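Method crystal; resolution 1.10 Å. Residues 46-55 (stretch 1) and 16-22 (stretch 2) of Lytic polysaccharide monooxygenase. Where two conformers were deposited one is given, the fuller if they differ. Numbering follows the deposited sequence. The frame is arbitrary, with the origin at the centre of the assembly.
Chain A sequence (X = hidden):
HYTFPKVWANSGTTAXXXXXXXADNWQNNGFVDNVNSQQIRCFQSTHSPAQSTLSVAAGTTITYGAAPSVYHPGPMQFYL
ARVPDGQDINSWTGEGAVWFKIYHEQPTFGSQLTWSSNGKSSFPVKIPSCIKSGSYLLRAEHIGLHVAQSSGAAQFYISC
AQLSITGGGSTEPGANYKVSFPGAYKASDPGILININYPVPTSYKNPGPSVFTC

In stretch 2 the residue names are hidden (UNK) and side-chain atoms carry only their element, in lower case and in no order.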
# COMPACT_ATOMS: atom_id res chain seq x y z
N THR A 46 -17.57 -1.35 2.42
CA THR A 46 -18.10 -1.66 3.75
C THR A 46 -16.93 -2.20 4.55
O THR A 46 -16.38 -3.24 4.21
CB THR A 46 -19.24 -2.73 3.69
OG1 THR A 46 -20.34 -2.25 2.90
CG2 THR A 46 -19.76 -3.08 5.08
N HIS A 47 -16.54 -1.50 5.62
CA HIS A 47 -15.45 -1.95 6.47
C HIS A 47 -15.73 -3.33 7.02
O HIS A 47 -16.83 -3.58 7.51
CB HIS A 47 -15.27 -0.96 7.62
CG HIS A 47 -14.47 -1.51 8.77
ND1 HIS A 47 -13.10 -1.57 8.76
CD2 HIS A 47 -14.87 -2.03 9.95
CE1 HIS A 47 -12.68 -2.10 9.89
NE2 HIS A 47 -13.73 -2.39 10.64
N SER A 48 -14.73 -4.20 6.96
CA SER A 48 -14.79 -5.52 7.61
C SER A 48 -13.40 -5.82 8.17
O SER A 48 -12.42 -5.78 7.43
CB SER A 48 -15.15 -6.63 6.60
OG SER A 48 -16.51 -6.60 6.21
N PRO A 49 -13.29 -6.14 9.47
CA PRO A 49 -11.97 -6.44 10.03
C PRO A 49 -11.36 -7.71 9.46
O PRO A 49 -12.06 -8.60 8.97
CB PRO A 49 -12.26 -6.64 11.52
CG PRO A 49 -13.68 -7.03 11.58
CD PRO A 49 -14.35 -6.27 10.48
N ALA A 50 -10.04 -7.81 9.55
CA ALA A 50 -9.34 -9.05 9.29
C ALA A 50 -9.64 -10.04 10.41
O ALA A 50 -10.03 -9.65 11.50
CB ALA A 50 -7.84 -8.82 9.21
N GLN A 51 -9.44 -11.31 10.13
CA GLN A 51 -9.67 -12.34 11.13
C GLN A 51 -8.74 -12.20 12.34
O GLN A 51 -9.13 -12.50 13.47
CB GLN A 51 -9.48 -13.73 10.53
CG GLN A 51 -10.51 -14.12 9.50
CD GLN A 51 -10.23 -15.50 8.92
OE1 GLN A 51 -9.12 -15.77 8.46
NE2 GLN A 51 -11.21 -16.38 8.99
N SER A 52 -7.50 -11.79 12.07
CA SER A 52 -6.47 -11.71 13.10
C SER A 52 -5.54 -10.53 12.83
O SER A 52 -5.61 -9.90 11.78
CB SER A 52 -5.68 -13.02 13.16
OG SER A 52 -6.52 -14.14 13.39
N THR A 53 -4.66 -10.27 13.79
CA THR A 53 -3.69 -9.18 13.73
C THR A 53 -2.32 -9.78 13.97
O THR A 53 -2.13 -10.53 14.91
CB THR A 53 -4.05 -8.12 14.80
OG1 THR A 53 -5.33 -7.56 14.49
CG2 THR A 53 -3.01 -7.02 14.88
N LEU A 54 -1.36 -9.46 13.10
CA LEU A 54 -0.04 -10.08 13.09
C LEU A 54 0.96 -9.28 13.91
O LEU A 54 1.18 -8.11 13.65
CB LEU A 54 0.45 -10.19 11.66
CG LEU A 54 1.81 -10.87 11.49
CD1 LEU A 54 1.75 -12.34 11.90
CD2 LEU A 54 2.31 -10.72 10.06
N SER A 55 1.59 -9.93 14.89
CA SER A 55 2.61 -9.28 15.71
C SER A 55 3.95 -9.26 14.96
O SER A 55 4.41 -10.28 14.46
CB SER A 55 2.76 -10.02 17.04
OG SER A 55 3.67 -9.33 17.89
N UNK A 16 -5.10 -16.81 3.14
CA UNK A 16 -5.66 -15.65 2.47
C UNK A 16 -6.65 -14.95 3.39
O UNK A 16 -7.53 -15.58 3.97
c UNK A 16 -6.39 -16.05 1.19
o UNK A 16 -4.23 -16.24 0.18
o UNK A 16 -5.95 -16.95 -0.97
c UNK A 16 -5.45 -16.45 0.06
N UNK A 17 -6.49 -13.63 3.50
CA UNK A 17 -7.38 -12.75 4.26
C UNK A 17 -7.41 -13.08 5.75
O UNK A 17 -8.34 -12.69 6.46
c UNK A 17 -8.53 -11.84 0.03
n UNK A 17 -9.12 -13.08 0.01
c UNK A 17 -7.72 -10.27 1.67
c UNK A 17 -8.78 -12.73 3.66
c UNK A 17 -7.38 -9.43 0.61
c UNK A 17 -8.31 -11.51 1.37
c UNK A 17 -8.18 -11.00 -1.03
c UNK A 17 -9.26 -13.53 1.29
c UNK A 17 -7.61 -9.79 -0.71
c UNK A 17 -8.79 -12.61 2.17
N UNK A 18 -6.36 -13.72 6.25
CA UNK A 18 -6.28 -13.99 7.68
C UNK A 18 -5.90 -12.72 8.44
O UNK A 18 -6.58 -12.34 9.38
c UNK A 18 -5.20 -15.39 9.48
c UNK A 18 -4.24 -16.50 9.80
n UNK A 18 -4.28 -16.96 11.04
c UNK A 18 -5.28 -15.10 7.99
o UNK A 18 -3.48 -16.94 8.95
N UNK A 19 -4.81 -12.08 8.03
CA UNK A 19 -4.34 -10.84 8.63
C UNK A 19 -4.61 -9.63 7.74
O UNK A 19 -4.28 -8.51 8.10
c UNK A 19 -1.90 -13.20 9.45
c UNK A 19 -2.83 -10.93 8.91
c UNK A 19 -1.83 -14.03 11.68
c UNK A 19 -2.40 -12.87 12.12
c UNK A 19 -1.58 -14.21 10.35
c UNK A 19 -2.72 -11.88 11.22
c UNK A 19 -2.48 -12.02 9.87
o UNK A 19 -1.50 -15.03 12.56
N UNK A 20 -5.21 -9.87 6.58
CA UNK A 20 -5.51 -8.82 5.62
C UNK A 20 -7.02 -8.68 5.52
O UNK A 20 -7.73 -9.68 5.33
c UNK A 20 -3.38 -9.29 4.36
c UNK A 20 -5.27 -8.09 3.22
c UNK A 20 -4.90 -9.15 4.25
N UNK A 21 -7.52 -7.47 5.71
CA UNK A 21 -8.94 -7.19 5.54
C UNK A 21 -9.38 -7.61 4.15
O UNK A 21 -8.72 -7.27 3.17
c UNK A 21 -9.28 -3.85 7.49
n UNK A 21 -9.13 -3.56 8.92
c UNK A 21 -8.91 -5.29 7.20
c UNK A 21 -9.19 -5.70 5.77
n UNK A 21 -9.49 -1.29 8.72
c UNK A 21 -9.24 -2.36 9.47
n UNK A 21 -9.11 -2.24 10.78
N UNK A 22 -10.47 -8.36 4.05
CA UNK A 22 -10.80 -8.90 2.74
C UNK A 22 -11.16 -7.77 1.77
O UNK A 22 -12.10 -7.00 1.99
c UNK A 22 -12.82 -11.92 1.43
n UNK A 22 -14.82 -13.89 1.42
c UNK A 22 -12.05 -10.64 1.41
c UNK A 22 -15.17 -12.61 1.50
n UNK A 22 -16.45 -12.28 1.56
c UNK A 22 -11.91 -9.95 2.77
n UNK A 22 -14.24 -11.65 1.51
O HOH W 1 -9.55 -16.08 5.67
O HOH W 2 -5.33 -16.47 13.30
O HOH W 3 -11.59 -1.06 6.47
O HOH W 4 -12.06 -9.32 6.27

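Position 16 carries four side-chain atoms: two carbons, the second bearing two oxygens. That is a carboxylate one methylene from the backbone, so the residue is Asp16. Its CB points away from stretch 1, and only its backbone is linked there: water 1 donates to Asp16 O at 2.7 Å and, weakly, to Gln51 OE1 at 2.8 Å.

Position 17 has one carbon followed by fused five- and six-membered rings holding eight carbons and one nitrogen. An indole identifies Trp17. The ring system leads away; the closest approach is from the backbone, Trp17 O to Gln51 OE1, 3.8 Å.

At position 18 a chain of three carbons ends in one oxygen and one nitrogen, a carboxamide, which gives Gln18 rather than the shorter Asn. Its carbonyl is the polar anchor: Ser52 N donates to Gln18 O at 2.9 Å, with an angle of 141° at the hydrogen. Gln51 N also lies 3.1 Å from Gln18 O. The extended side chain (chi1 and chi2 both t) reaches water 2, with Gln18 NE2 donating at 2.5 Å and Ser52 OG 2.6 Å from the same water.

Position 19 shows one carbon and a six-carbon ring bearing an oxygen: a phenol, hence Tyr19. Leu54 CB lies over one ring face, 4.0 Å from the centroid and 24° off the normal, a CH-pi contact. Ser52 CB approaches Tyr19 CE1 at 3.4 Å, while Tyr19 CA makes a CA-H...O contact with Ser52 O at 3.5 Å (163° at H).

Position 20 has three carbons, one carrying the other two, so it is Val20. CB points away; its backbone C meets Ala50 CB at 3.8 Å.

Position 21 has three carbons, a nitrogen, then a carbon carrying two nitrogens: the guanidinium of Arg21. Its CG packs 3.6 Å from Ala50 N, and His47 CE1 sits over one guanidinium face, 3.5 Å from Arg21 CZ. That carbon lies at the edge of the His47 ring, so this is not face-to-face stacking.

Position 22 repeats the same atom pattern, giving Arg22. The side chain leads away, but water 4 accepts from Arg22 N at 2.9 Å and donates to Pro49 O at 2.8 Å.

The contact, burying 545 Å² in total, thus combines one direct backbone hydrogen bond with side-chain packing. Tyr19 supplies the largest covered area, 101 Å², and Arg21 follows with 79 Å², while ordered waters bridge polar atoms of the two stretches.

Stretch 2, residues 16-22: DWQYVRR
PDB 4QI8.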